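Local coordinates for protein CT296 (Chlamydia trachomatis, PDB 3QH6) that is of unknown function but resembles Fe(II) 2-oxoglutarate-dependent enzymes in structure, which suggests, without proving, an iron-linked role, at residues Q34-L39 and C116-K121; E59-T64 and V93-V98; E102-D107 and I147-S152. All coordinates share one frame; numbering follows the deposited sequence. Where two conformers were deposited one is given.

Contact 1: Q34-L39 and C116-K121; sequences QLEAEL and CLSGEK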
ATOM      1  N   GLN A  34     -14.735  -0.152   1.808  1.00 30.78           N
ATOM      2  CA  GLN A  34     -15.224  -0.622   3.096  1.00 37.33           C
ATOM      3  C   GLN A  34     -14.267  -0.192   4.206  1.00 33.25           C
ATOM      4  O   GLN A  34     -14.689   0.376   5.200  1.00 37.62           O
ATOM      5  CB  GLN A  34     -15.430  -2.147   3.097  1.00 42.99           C
ATOM      6  N   LEU A  35     -12.972  -0.443   4.024  1.00 38.76           N
ATOM      7  CA  LEU A  35     -11.946   0.032   4.965  1.00 27.98           C
ATOM      8  C   LEU A  35     -12.037   1.555   5.194  1.00 30.26           C
ATOM      9  O   LEU A  35     -12.064   2.018   6.326  1.00 29.65           O
ATOM     10  CB  LEU A  35     -10.541  -0.324   4.432  1.00 26.51           C
ATOM     11  CG  LEU A  35      -9.353   0.006   5.344  1.00 23.39           C
ATOM     12  CD1 LEU A  35      -9.504  -0.698   6.683  1.00 32.89           C
ATOM     13  CD2 LEU A  35      -8.024  -0.363   4.730  1.00 28.02           C
ATOM     14  N   GLU A  36     -12.091   2.332   4.116  1.00 28.09           N
ATOM     15  CA  GLU A  36     -12.202   3.770   4.246  1.00 25.75           C
ATOM     16  C   GLU A  36     -13.443   4.205   5.062  1.00 35.85           C
ATOM     17  O   GLU A  36     -13.376   5.166   5.848  1.00 32.41           O
ATOM     18  CB  GLU A  36     -12.210   4.458   2.880  1.00 24.51           C
ATOM     19  CG  GLU A  36     -11.929   5.960   3.071  1.00 27.51           C
ATOM     20  CD  GLU A  36     -12.274   6.816   1.874  1.00 38.61           C
ATOM     21  OE1 GLU A  36     -11.425   7.680   1.526  1.00 31.67           O
ATOM     22  OE2 GLU A  36     -13.389   6.633   1.304  1.00 42.56           O
ATOM     23  N   ALA A  37     -14.565   3.521   4.872  1.00 38.16           N
ATOM     24  CA  ALA A  37     -15.792   3.888   5.582  1.00 38.82           C
ATOM     25  C   ALA A  37     -15.634   3.608   7.076  1.00 32.82           C
ATOM     26  O   ALA A  37     -16.058   4.404   7.903  1.00 30.34           O
ATOM     27  CB  ALA A  37     -17.002   3.158   4.992  1.00 35.47           C
ATOM     28  N   GLU A  38     -14.985   2.499   7.423  1.00 33.85           N
ATOM     29  CA  GLU A  38     -14.701   2.185   8.822  1.00 36.00           C
ATOM     30  C   GLU A  38     -13.721   3.170   9.442  1.00 39.86           C
ATOM     31  O   GLU A  38     -13.858   3.516  10.617  1.00 33.11           O
ATOM     32  CB  GLU A  38     -14.177   0.749   8.977  1.00 38.45           C
ATOM     33  CG  GLU A  38     -15.142  -0.307   8.418  1.00 44.67           C
ATOM     34  CD  GLU A  38     -15.083  -1.649   9.144  1.00 59.11           C
ATOM     35  OE1 GLU A  38     -14.765  -1.688  10.353  1.00 55.04           O
ATOM     36  OE2 GLU A  38     -15.370  -2.679   8.493  1.00 74.85           O
ATOM     37  N   LEU A  39     -12.724   3.616   8.672  1.00 31.34           N
ATOM     38  CA  LEU A  39     -11.781   4.607   9.179  1.00 31.67           C
ATOM     39  C   LEU A  39     -12.509   5.934   9.436  1.00 28.85           C
ATOM     40  O   LEU A  39     -12.222   6.620  10.408  1.00 30.12           O
ATOM     41  CB  LEU A  39     -10.598   4.820   8.217  1.00 30.34           C
ATOM     42  CG  LEU A  39      -9.541   3.702   8.177  1.00 27.77           C
ATOM     43  CD1 LEU A  39      -8.742   3.702   6.892  1.00 31.48           C
ATOM     44  CD2 LEU A  39      -8.612   3.809   9.376  1.00 31.36           C
ATOM     45  N   CYS A 116      -4.343   3.336  -2.552  1.00 19.49           N
ATOM     46  CA  CYS A 116      -5.382   4.366  -2.611  1.00 18.90           C
ATOM     47  C   CYS A 116      -6.756   3.731  -2.249  1.00 21.75           C
ATOM     48  O   CYS A 116      -7.084   2.636  -2.739  1.00 23.33           O
ATOM     49  CB  CYS A 116      -5.381   5.032  -3.978  1.00 26.57           C
ATOM     50  SG  CYS A 116      -6.644   6.304  -4.124  1.00 28.38           S
ATOM     51  N   LEU A 117      -7.522   4.389  -1.365  1.00 22.72           N
ATOM     52  CA  LEU A 117      -8.733   3.792  -0.774  1.00 24.37           C
ATOM     53  C   LEU A 117     -10.019   4.265  -1.452  1.00 33.73           C
ATOM     54  O   LEU A 117     -11.045   3.593  -1.357  1.00 31.33           O
ATOM     55  CB  LEU A 117      -8.835   4.084   0.744  1.00 21.32           C
ATOM     56  CG  LEU A 117      -7.770   3.449   1.647  1.00 18.10           C
ATOM     57  CD1 LEU A 117      -8.078   3.726   3.111  1.00 24.31           C
ATOM     58  CD2 LEU A 117      -7.659   1.940   1.404  1.00 20.39           C
ATOM     59  N   SER A 118      -9.976   5.422  -2.110  1.00 31.52           N
ATOM     60  CA  SER A 118     -11.190   6.003  -2.663  1.00 38.54           C
ATOM     61  C   SER A 118     -10.943   6.853  -3.908  1.00 38.30           C
ATOM     62  O   SER A 118      -9.797   7.171  -4.258  1.00 31.48           O
ATOM     63  CB  SER A 118     -11.886   6.854  -1.599  1.00 35.63           C
ATOM     64  OG  SER A 118     -11.130   8.020  -1.315  1.00 31.93           O
ATOM     65  N   GLY A 119     -12.042   7.213  -4.571  1.00 39.19           N
ATOM     66  CA  GLY A 119     -11.987   8.070  -5.735  1.00 33.85           C
ATOM     67  C   GLY A 119     -11.675   7.271  -6.982  1.00 36.07           C
ATOM     68  O   GLY A 119     -11.730   6.047  -6.971  1.00 35.96           O
ATOM     69  N   GLU A 120     -11.311   7.976  -8.045  1.00 44.04           N
ATOM     70  CA  GLU A 120     -10.991   7.357  -9.323  1.00 47.87           C
ATOM     71  C   GLU A 120      -9.941   6.254  -9.215  1.00 45.18           C
ATOM     72  O   GLU A 120     -10.090   5.196  -9.825  1.00 39.41           O
ATOM     73  CB  GLU A 120     -10.518   8.425 -10.304  1.00 53.39           C
ATOM     74  CG  GLU A 120     -10.384   7.933 -11.724  1.00 67.20           C
ATOM     75  CD  GLU A 120     -10.198   9.072 -12.705  1.00 86.35           C
ATOM     76  OE1 GLU A 120     -11.194   9.786 -12.966  1.00 87.00           O
ATOM     77  OE2 GLU A 120      -9.062   9.258 -13.201  1.00 91.49           O
ATOM     78  N   LYS A 121      -8.884   6.493  -8.438  1.00 37.95           N
ATOM     79  CA  LYS A 121      -7.759   5.555  -8.360  1.00 28.69           C
ATOM     80  C   LYS A 121      -7.850   4.574  -7.197  1.00 29.63           C
ATOM     81  O   LYS A 121      -6.841   3.974  -6.836  1.00 25.95           O
ATOM     82  CB  LYS A 121      -6.419   6.311  -8.268  1.00 41.71           C
ATOM     83  CG  LYS A 121      -6.089   7.187  -9.490  1.00 51.66           C
ATOM     84  CD  LYS A 121      -6.135   6.388 -10.777  1.00 50.98           C
ATOM     85  CE  LYS A 121      -5.995   7.278 -12.011  1.00 65.23           C
ATOM     86  NZ  LYS A 121      -4.573   7.557 -12.362  1.00 69.01           N
TER

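Contact 2: E59-T64 and V93-V98; sequences ENVHRT and VRDLWV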
ATOM      1  N   GLU A  59      -2.452   6.993  12.873  1.00 25.60           N
ATOM      2  CA  GLU A  59      -1.296   6.093  12.850  1.00 27.96           C
ATOM      3  C   GLU A  59      -1.651   4.676  13.326  1.00 25.90           C
ATOM      4  O   GLU A  59      -2.418   4.498  14.266  1.00 25.51           O
ATOM      5  CB  GLU A  59      -0.198   6.624  13.775  1.00 28.05           C
ATOM      6  CG  GLU A  59       0.494   7.855  13.292  1.00 37.43           C
ATOM      7  CD  GLU A  59       1.502   8.372  14.300  1.00 43.59           C
ATOM      8  OE1 GLU A  59       1.104   8.542  15.475  1.00 36.09           O
ATOM      9  OE2 GLU A  59       2.679   8.595  13.922  1.00 43.53           O
ATOM     10  N   ASN A  60      -1.071   3.678  12.669  1.00 22.01           N
ATOM     11  CA  ASN A  60      -1.240   2.278  13.039  1.00 26.33           C
ATOM     12  C   ASN A  60      -2.706   1.914  13.175  1.00 30.41           C
ATOM     13  O   ASN A  60      -3.142   1.346  14.183  1.00 27.03           O
ATOM     14  CB  ASN A  60      -0.436   1.979  14.306  1.00 24.99           C
ATOM     15  CG  ASN A  60       1.055   2.227  14.099  1.00 35.12           C
ATOM     16  OD1 ASN A  60       1.571   2.064  12.985  1.00 30.55           O
ATOM     17  ND2 ASN A  60       1.748   2.650  15.159  1.00 33.34           N
ATOM     18  N   VAL A  61      -3.480   2.235  12.151  1.00 22.09           N
ATOM     19  CA  VAL A  61      -4.908   1.891  12.190  1.00 24.88           C
ATOM     20  C   VAL A  61      -5.161   0.376  12.084  1.00 29.21           C
ATOM     21  O   VAL A  61      -6.255  -0.082  12.396  1.00 24.71           O
ATOM     22  CB  VAL A  61      -5.712   2.661  11.124  1.00 25.42           C
ATOM     23  CG1 VAL A  61      -5.648   4.163  11.426  1.00 31.43           C
ATOM     24  CG2 VAL A  61      -5.200   2.352   9.712  1.00 30.70           C
ATOM     25  N   HIS A  62      -4.155  -0.411  11.692  1.00 26.45           N
ATOM     26  CA  HIS A  62      -4.326  -1.860  11.719  1.00 22.24           C
ATOM     27  C   HIS A  62      -4.516  -2.387  13.134  1.00 26.42           C
ATOM     28  O   HIS A  62      -5.052  -3.483  13.315  1.00 27.88           O
ATOM     29  CB  HIS A  62      -3.189  -2.622  11.060  1.00 23.27           C
ATOM     30  CG  HIS A  62      -1.906  -2.600  11.826  1.00 26.00           C
ATOM     31  ND1 HIS A  62      -1.050  -1.512  11.816  1.00 28.39           N
ATOM     32  CD2 HIS A  62      -1.317  -3.532  12.608  1.00 34.25           C
ATOM     33  CE1 HIS A  62       0.004  -1.779  12.564  1.00 35.60           C
ATOM     34  NE2 HIS A  62      -0.141  -2.992  13.070  1.00 39.31           N
ATOM     35  N   ARG A  63      -4.077  -1.644  14.151  1.00 21.17           N
ATOM     36  CA  ARG A  63      -4.305  -2.110  15.530  1.00 19.23           C
ATOM     37  C   ARG A  63      -5.782  -1.967  15.924  1.00 28.30           C
ATOM     38  O   ARG A  63      -6.231  -2.501  16.947  1.00 31.47           O
ATOM     39  CB  ARG A  63      -3.427  -1.314  16.512  1.00 25.36           C
ATOM     40  CG  ARG A  63      -1.937  -1.570  16.369  1.00 29.18           C
ATOM     41  CD  ARG A  63      -1.151  -0.757  17.405  1.00 39.50           C
ATOM     42  NE  ARG A  63      -1.388  -1.241  18.771  1.00 44.06           N
ATOM     43  CZ  ARG A  63      -0.701  -2.230  19.350  1.00 51.42           C
ATOM     44  NH1 ARG A  63       0.274  -2.845  18.689  1.00 44.12           N
ATOM     45  NH2 ARG A  63      -0.978  -2.609  20.596  1.00 46.15           N
ATOM     46  N   THR A  64      -6.550  -1.255  15.104  1.00 25.32           N
ATOM     47  CA  THR A  64      -7.940  -0.978  15.478  1.00 26.73           C
ATOM     48  C   THR A  64      -8.967  -1.603  14.565  1.00 29.02           C
ATOM     49  O   THR A  64     -10.110  -1.844  14.980  1.00 26.96           O
ATOM     50  CB  THR A  64      -8.194   0.525  15.539  1.00 31.80           C
ATOM     51  OG1 THR A  64      -7.385   1.082  16.590  1.00 32.93           O
ATOM     52  CG2 THR A  64      -9.675   0.805  15.824  1.00 42.28           C
ATOM     53  N   VAL A  93       4.501  -3.547   9.836  1.00 19.99           N
ATOM     54  CA  VAL A  93       4.977  -3.073  11.142  1.00 18.19           C
ATOM     55  C   VAL A  93       4.366  -1.713  11.517  1.00 17.73           C
ATOM     56  O   VAL A  93       4.234  -1.397  12.697  1.00 19.98           O
ATOM     57  CB  VAL A  93       6.531  -3.000  11.208  1.00 24.04           C
ATOM     58  CG1 VAL A  93       7.120  -4.414  11.134  1.00 29.29           C
ATOM     59  CG2 VAL A  93       7.128  -2.064  10.091  1.00 15.46           C
ATOM     60  N   ARG A  94       4.007  -0.905  10.526  1.00 15.21           N
ATOM     61  CA  ARG A  94       3.455   0.425  10.804  1.00 15.08           C
ATOM     62  C   ARG A  94       2.517   0.795   9.687  1.00 16.43           C
ATOM     63  O   ARG A  94       2.668   0.296   8.571  1.00 17.05           O
ATOM     64  CB  ARG A  94       4.586   1.476  10.851  1.00 21.52           C
ATOM     65  CG  ARG A  94       5.495   1.341  12.078  1.00 21.20           C
ATOM     66  CD  ARG A  94       6.613   2.422  12.055  1.00 23.64           C
ATOM     67  NE  ARG A  94       7.579   2.184  10.990  1.00 18.39           N
ATOM     68  CZ  ARG A  94       8.542   1.269  11.055  1.00 25.64           C
ATOM     69  NH1 ARG A  94       8.642   0.499  12.127  1.00 20.44           N
ATOM     70  NH2 ARG A  94       9.401   1.107  10.051  1.00 26.09           N
ATOM     71  N   ASP A  95       1.556   1.678   9.952  1.00 16.63           N
ATOM     72  CA  ASP A  95       0.763   2.213   8.851  1.00 16.61           C
ATOM     73  C   ASP A  95       0.298   3.650   9.143  1.00 19.33           C
ATOM     74  O   ASP A  95       0.444   4.142  10.252  1.00 19.72           O
ATOM     75  CB  ASP A  95      -0.398   1.269   8.537  1.00 20.17           C
ATOM     76  CG  ASP A  95      -1.523   1.392   9.507  1.00 31.28           C
ATOM     77  OD1 ASP A  95      -1.941   2.537   9.783  1.00 31.33           O
ATOM     78  OD2 ASP A  95      -1.981   0.340   9.990  1.00 29.78           O
ATOM     79  N   LEU A  96      -0.221   4.340   8.141  1.00 19.00           N
ATOM     80  CA  LEU A  96      -0.731   5.690   8.376  1.00 19.50           C
ATOM     81  C   LEU A  96      -1.833   5.936   7.374  1.00 19.06           C
ATOM     82  O   LEU A  96      -1.645   5.741   6.175  1.00 22.01           O
ATOM     83  CB  LEU A  96       0.381   6.740   8.190  1.00 28.27           C
ATOM     84  CG  LEU A  96       0.018   8.220   8.402  1.00 29.44           C
ATOM     85  CD1 LEU A  96      -0.285   8.552   9.853  1.00 32.00           C
ATOM     86  CD2 LEU A  96       1.129   9.143   7.902  1.00 32.52           C
ATOM     87  N   TRP A  97      -2.982   6.381   7.847  1.00 19.47           N
ATOM     88  CA  TRP A  97      -4.067   6.722   6.940  1.00 19.68           C
ATOM     89  C   TRP A  97      -3.919   8.193   6.585  1.00 23.99           C
ATOM     90  O   TRP A  97      -3.946   9.035   7.463  1.00 27.38           O
ATOM     91  CB  TRP A  97      -5.380   6.487   7.670  1.00 24.68           C
ATOM     92  CG  TRP A  97      -6.582   6.840   6.855  1.00 22.74           C
ATOM     93  CD1 TRP A  97      -6.760   6.636   5.532  1.00 22.40           C
ATOM     94  CD2 TRP A  97      -7.783   7.445   7.347  1.00 25.71           C
ATOM     95  NE1 TRP A  97      -8.026   7.082   5.153  1.00 27.32           N
ATOM     96  CE2 TRP A  97      -8.660   7.586   6.257  1.00 29.69           C
ATOM     97  CE3 TRP A  97      -8.195   7.888   8.610  1.00 34.26           C
ATOM     98  CZ2 TRP A  97      -9.922   8.154   6.387  1.00 33.57           C
ATOM     99  CZ3 TRP A  97      -9.441   8.454   8.738  1.00 33.62           C
ATOM    100  CH2 TRP A  97     -10.297   8.582   7.626  1.00 31.57           C
ATOM    101  N   VAL A  98      -3.737   8.514   5.309  1.00 26.40           N
ATOM    102  CA  VAL A  98      -3.378   9.893   4.940  1.00 23.54           C
ATOM    103  C   VAL A  98      -4.425  10.499   3.998  1.00 33.53           C
ATOM    104  O   VAL A  98      -5.011   9.796   3.164  1.00 28.34           O
ATOM    105  CB  VAL A  98      -1.987   9.977   4.271  1.00 25.46           C
ATOM    106  CG1 VAL A  98      -0.876   9.560   5.247  1.00 23.27           C
ATOM    107  CG2 VAL A  98      -1.940   9.131   3.034  1.00 25.83           C
TER

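Contact 3: E102-D107 and I147-S152; sequences EEILFD and ILRFSS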
ATOM      1  N   GLU A 102       1.724  14.686   1.162  1.00 26.30           N
ATOM      2  CA  GLU A 102       2.747  15.365   1.931  1.00 31.92           C
ATOM      3  C   GLU A 102       2.888  14.755   3.321  1.00 35.08           C
ATOM      4  O   GLU A 102       3.868  15.007   4.035  1.00 27.50           O
ATOM      5  CB  GLU A 102       2.392  16.850   2.058  1.00 48.10           C
ATOM      6  CG  GLU A 102       2.546  17.650   0.760  1.00 48.70           C
ATOM      7  CD  GLU A 102       1.398  17.436  -0.232  1.00 59.89           C
ATOM      8  OE1 GLU A 102       0.311  16.963   0.176  1.00 44.60           O
ATOM      9  OE2 GLU A 102       1.584  17.742  -1.429  1.00 68.43           O
ATOM     10  N   GLU A 103       1.900  13.948   3.702  1.00 32.84           N
ATOM     11  CA  GLU A 103       1.850  13.370   5.046  1.00 24.70           C
ATOM     12  C   GLU A 103       2.704  12.105   5.109  1.00 26.81           C
ATOM     13  O   GLU A 103       3.024  11.583   6.185  1.00 23.39           O
ATOM     14  CB  GLU A 103       0.384  13.100   5.426  1.00 25.16           C
ATOM     15  CG  GLU A 103      -0.384  14.395   5.748  1.00 38.88           C
ATOM     16  CD  GLU A 103      -1.879  14.197   5.918  1.00 49.89           C
ATOM     17  OE1 GLU A 103      -2.420  13.180   5.429  1.00 44.98           O
ATOM     18  OE2 GLU A 103      -2.516  15.071   6.545  1.00 51.60           O
ATOM     19  N   ILE A 104       3.111  11.635   3.943  1.00 21.11           N
ATOM     20  CA  ILE A 104       3.908  10.422   3.835  1.00 22.17           C
ATOM     21  C   ILE A 104       5.361  10.792   3.999  1.00 22.67           C
ATOM     22  O   ILE A 104       5.997  11.269   3.050  1.00 23.26           O
ATOM     23  CB  ILE A 104       3.738   9.790   2.436  1.00 26.30           C
ATOM     24  CG1 ILE A 104       2.256   9.575   2.131  1.00 26.12           C
ATOM     25  CG2 ILE A 104       4.539   8.489   2.329  1.00 20.24           C
ATOM     26  CD1 ILE A 104       2.007   9.059   0.722  1.00 24.14           C
ATOM     27  N   LEU A 105       5.908  10.591   5.189  1.00 18.50           N
ATOM     28  CA  LEU A 105       7.291  11.041   5.430  1.00 17.04           C
ATOM     29  C   LEU A 105       8.263   9.875   5.286  1.00 24.27           C
ATOM     30  O   LEU A 105       7.837   8.750   5.095  1.00 21.12           O
ATOM     31  CB  LEU A 105       7.402  11.637   6.834  1.00 27.65           C
ATOM     32  CG  LEU A 105       6.296  12.641   7.106  1.00 36.13           C
ATOM     33  CD1 LEU A 105       6.272  13.075   8.571  1.00 36.93           C
ATOM     34  CD2 LEU A 105       6.512  13.806   6.185  1.00 27.39           C
ATOM     35  N   PHE A 106       9.565  10.134   5.386  1.00 22.54           N
ATOM     36  CA  PHE A 106      10.548   9.059   5.276  1.00 17.61           C
ATOM     37  C   PHE A 106      10.365   7.964   6.345  1.00 26.44           C
ATOM     38  O   PHE A 106      10.155   8.249   7.527  1.00 22.89           O
ATOM     39  CB  PHE A 106      11.992   9.640   5.366  1.00 21.50           C
ATOM     40  CG  PHE A 106      13.073   8.578   5.288  1.00 27.86           C
ATOM     41  CD1 PHE A 106      13.391   7.997   4.080  1.00 24.01           C
ATOM     42  CD2 PHE A 106      13.774   8.172   6.413  1.00 20.20           C
ATOM     43  CE1 PHE A 106      14.368   7.018   3.995  1.00 21.09           C
ATOM     44  CE2 PHE A 106      14.757   7.201   6.322  1.00 23.15           C
ATOM     45  CZ  PHE A 106      15.049   6.624   5.089  1.00 22.31           C
ATOM     46  N   ASP A 107      10.495   6.708   5.919  1.00 19.41           N
ATOM     47  CA  ASP A 107      10.517   5.563   6.821  1.00 17.36           C
ATOM     48  C   ASP A 107      11.565   4.620   6.260  1.00 23.98           C
ATOM     49  O   ASP A 107      11.645   4.427   5.049  1.00 23.65           O
ATOM     50  CB  ASP A 107       9.119   4.889   6.847  1.00 14.25           C
ATOM     51  CG  ASP A 107       9.010   3.772   7.876  1.00 24.84           C
ATOM     52  OD1 ASP A 107       9.675   2.735   7.698  1.00 24.22           O
ATOM     53  OD2 ASP A 107       8.200   3.895   8.828  1.00 24.57           O
ATOM     54  N   ILE A 147      -0.689   4.249   3.878  1.00 15.76           N
ATOM     55  CA  ILE A 147       0.671   3.836   3.631  0.50 14.45           C
ATOM     56  C   ILE A 147       0.974   2.697   4.584  1.00 21.16           C
ATOM     57  O   ILE A 147       0.672   2.768   5.770  1.00 21.82           O
ATOM     58  CB  ILE A 147       1.691   5.001   3.802  0.50 22.07           C
ATOM     59  CG1 ILE A 147       3.097   4.488   3.510  0.50 19.42           C
ATOM     60  CG2 ILE A 147       1.607   5.643   5.190  0.50 24.11           C
ATOM     61  CD1 ILE A 147       3.430   4.507   2.007  0.50 14.47           C
ATOM     62  N   LEU A 148       1.543   1.636   4.034  1.00 18.92           N
ATOM     63  CA  LEU A 148       1.788   0.401   4.769  1.00 17.64           C
ATOM     64  C   LEU A 148       3.283   0.202   4.776  1.00 22.12           C
ATOM     65  O   LEU A 148       3.891   0.229   3.719  1.00 15.35           O
ATOM     66  CB  LEU A 148       1.143  -0.770   4.011  1.00 14.56           C
ATOM     67  CG  LEU A 148      -0.379  -0.638   3.832  1.00 15.50           C
ATOM     68  CD1 LEU A 148      -0.878  -1.671   2.823  1.00 18.97           C
ATOM     69  CD2 LEU A 148      -1.068  -0.793   5.177  1.00 19.61           C
ATOM     70  N   ARG A 149       3.875  -0.000   5.947  1.00 15.85           N
ATOM     71  CA  ARG A 149       5.306  -0.159   6.037  1.00 15.50           C
ATOM     72  C   ARG A 149       5.647  -1.608   6.300  1.00 18.54           C
ATOM     73  O   ARG A 149       5.220  -2.165   7.307  1.00 17.54           O
ATOM     74  CB  ARG A 149       5.863   0.709   7.186  1.00 15.13           C
ATOM     75  CG  ARG A 149       5.391   2.158   7.202  1.00 15.00           C
ATOM     76  CD  ARG A 149       5.848   2.911   5.939  1.00 15.82           C
ATOM     77  NE  ARG A 149       5.623   4.346   6.120  1.00 15.22           N
ATOM     78  CZ  ARG A 149       6.086   5.289   5.324  1.00 19.90           C
ATOM     79  NH1 ARG A 149       6.819   4.957   4.274  1.00 17.91           N
ATOM     80  NH2 ARG A 149       5.835   6.576   5.597  1.00 18.28           N
ATOM     81  N   PHE A 150       6.529  -2.194   5.488  1.00 14.74           N
ATOM     82  CA  PHE A 150       6.836  -3.624   5.661  1.00 16.34           C
ATOM     83  C   PHE A 150       8.288  -3.821   6.035  1.00 20.51           C
ATOM     84  O   PHE A 150       9.154  -3.233   5.415  1.00 17.63           O
ATOM     85  CB  PHE A 150       6.542  -4.419   4.370  1.00 14.58           C
ATOM     86  CG  PHE A 150       5.087  -4.481   4.020  1.00 16.48           C
ATOM     87  CD1 PHE A 150       4.275  -5.489   4.527  1.00 18.81           C
ATOM     88  CD2 PHE A 150       4.506  -3.504   3.229  1.00 19.38           C
ATOM     89  CE1 PHE A 150       2.886  -5.527   4.215  1.00 18.59           C
ATOM     90  CE2 PHE A 150       3.145  -3.557   2.924  1.00 22.00           C
ATOM     91  CZ  PHE A 150       2.348  -4.556   3.421  1.00 19.60           C
ATOM     92  N   SER A 151       8.558  -4.679   7.021  1.00 16.87           N
ATOM     93  CA  SER A 151       9.943  -4.828   7.509  1.00 21.44           C
ATOM     94  C   SER A 151      10.324  -6.313   7.594  1.00 24.83           C
ATOM     95  O   SER A 151       9.493  -7.173   7.941  1.00 27.61           O
ATOM     96  CB  SER A 151      10.107  -4.156   8.889  1.00 29.79           C
ATOM     97  OG  SER A 151      11.438  -4.294   9.385  1.00 26.05           O
ATOM     98  N   SER A 152      11.571  -6.612   7.246  1.00 26.75           N
ATOM     99  CA  SER A 152      12.105  -7.962   7.384  1.00 29.96           C
ATOM    100  C   SER A 152      12.714  -8.122   8.784  1.00 43.29           C
ATOM    101  O   SER A 152      13.228  -9.188   9.129  1.00 45.56           O
ATOM    102  CB  SER A 152      13.184  -8.214   6.326  1.00 34.06           C
ATOM    103  OG  SER A 152      14.311  -7.352   6.542  1.00 36.27           O
TER
HETATM  104  O   HOH W   1       8.540   6.988   2.882  1.00 22.87           O
HETATM  105  O   HOH W   2       5.117   8.884   7.673  1.00 31.47           O

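Contact 1: Q34-L39 and C116-K121
Glu36 OE1 takes a hydrogen bond from Ser118 OG, 2.9 Å away, and the hydroxyl arrives from above the carboxylate plane, 35° out of it. The Ser118 methylene sits against the same group: its CB is 3.3 Å from Glu36 OE2. Below this polar tip the contact is greasy. Leu117 CB packs on Glu36 CB at 4.0 Å, and the two methyls of Leu117 divide between two leucines one helical turn apart. Leu117 CD2 meets Leu35 CD2 at 4.1 Å as the side chains cross obliquely. Leu117 CD1 meets Leu39 CD1 at 3.8 Å, with the chains nearly at right angles.

Thr144 completes the first shell: its OG1 hydrogen-bonds Glu36 OE1 and its N bonds to Ser118 OG, so the buried carboxylate oxygen is held by two hydroxyls. Leu117 and Thr144 also share a backbone hydrogen bond. Torsions explain the reach. Glu36 has CG anti to its backbone N (chi1 -164°) and runs extended from there, so its carboxylate stretches past Leu117 to Ser118.

In the fold, one face of helix 29-42 rests on the loop that leaves strand 111-116. Trp97 of strand 91-98 touches both Leu39 and Leu117, and Val68 and Ile71 of helix 66-75 pack on Leu35.

Contact 2: E59-T64 and V93-V98
The His62 ring has Arg63 CG over one face, near the rim, and the Asp95 carboxylate at its edge. His62 ND1 donates to Asp95 OD2 at 2.8 Å, with the oxygen almost in the ring plane. Ring and carboxylate planes are 72° apart, and ND1 meets OD2 from above the carboxylate plane. The other flat group, the guanidinium of Arg94, has Val93 CG2 over one face, and its NE forms a salt bridge with Asp107.

Asp95 carries the contact. Its CG stands in the crowded position between backbone N and carbonyl carbon (chi1 78°), which swings the carboxylate under the 3-10 turn 61-63. Val61 N gives its hydrogen to the syn lone pair of Asp95 OD1 at 2.8 Å, and His62 N does the same to Asp95 OD2 at 2.9 Å. OD2 is thus gripped by two donors, the backbone and ring nitrogens of His62. The ND1 bond fixes the ring's rotation and, together with the backbone donors, would be expected to favour a charged carboxylate.

A backbone bond and a side-chain bond add to this. Asn60 N lies 2.9 Å from Asp95 O, nearly straight at the hydrogen (172°) but above the carbonyl plane. Asp95 N in turn donates to the side-chain oxygen Asn60 OD1 at 3.1 Å, in its carbonyl plane. Alongside, Glu59 CG lies 3.6 Å from Leu96 CD1, the two side chains pointing the same way.

One carboxylate thus receives the N-H groups of Val61 and His62 at the start of the 3-10 turn, and a His-carboxylate hydrogen bond adds to them. With a single beta bridge between Glu59 and Leu96, this fastens the loop before helix 66-75 to 91-98, an outermost strand of the antiparallel sheet in this cupin-clan protein.

Contact 3: E102-D107 and I147-S152
Arg149's guanidinium lies flat between two aliphatic groups. Asp107 CB sits over the centre of one face, 3.3 Å above the plane, and Ile147 CG1, two residues back on the same strand, covers the centre of the opposite face. The arginine gets there by bending early, at chi2 (-63°), and then running extended to its tip.

Asp107 and Arg149 meet tip to tip with carboxylate and guanidinium planes only 21° apart. With the oxygen well out of the guanidinium plane, the pair makes just a long salt bridge, Asp107 OD2 to Arg149 NE at 3.8 Å, in which no N-H points at the oxygen. The closer partner of that carboxylate is Arg94, so Asp107 probably shares its charge between two arginines.

NH1 and NH2 of Arg149 serve other partners. Arg149 NH2 donates to Leu105 O at 3.0 Å, in the carbonyl plane but somewhat bent at 135°. One water links the same carbonyl to NH1, which also bonds to Ser112 OG; a second accepts from Leu105 N and, weakly, from NH2. Beyond this polar patch, Ile104 CG2 packs on Ile147 CD1 at 4.1 Å.

Arg149, from strand 145-151, therefore binds Leu105 of the connection between strands 91-98 and 111-116 both directly and through water, and so joins that connection to the antiparallel sheet of this cupin-clan protein.

In the fold
Contacts 2 and 3 both reach the antiparallel sheet, while contact 1 joins helix 29-42 to the loop after strand 111-116. Along the chain, contact 2 is nested within the span closed by contact 1; contact 3 opens after contact 2 closes, and its segments alternate with those of contact 1. Contacts 2 and 3, centres about 10 Å apart, share neighbouring strands 91-98 and 145-151 and the Arg94-Asp107 salt bridge (NE to OD2, 2.8 Å). They bind the connections before helix 66-75 and after strand 91-98 to the sheet. Contact 1, centre about 14 Å from that of contact 2, packs Leu39 on Val61 and Trp97, and Leu117 on Trp97; it does not touch contact 3, centres about 18 Å apart.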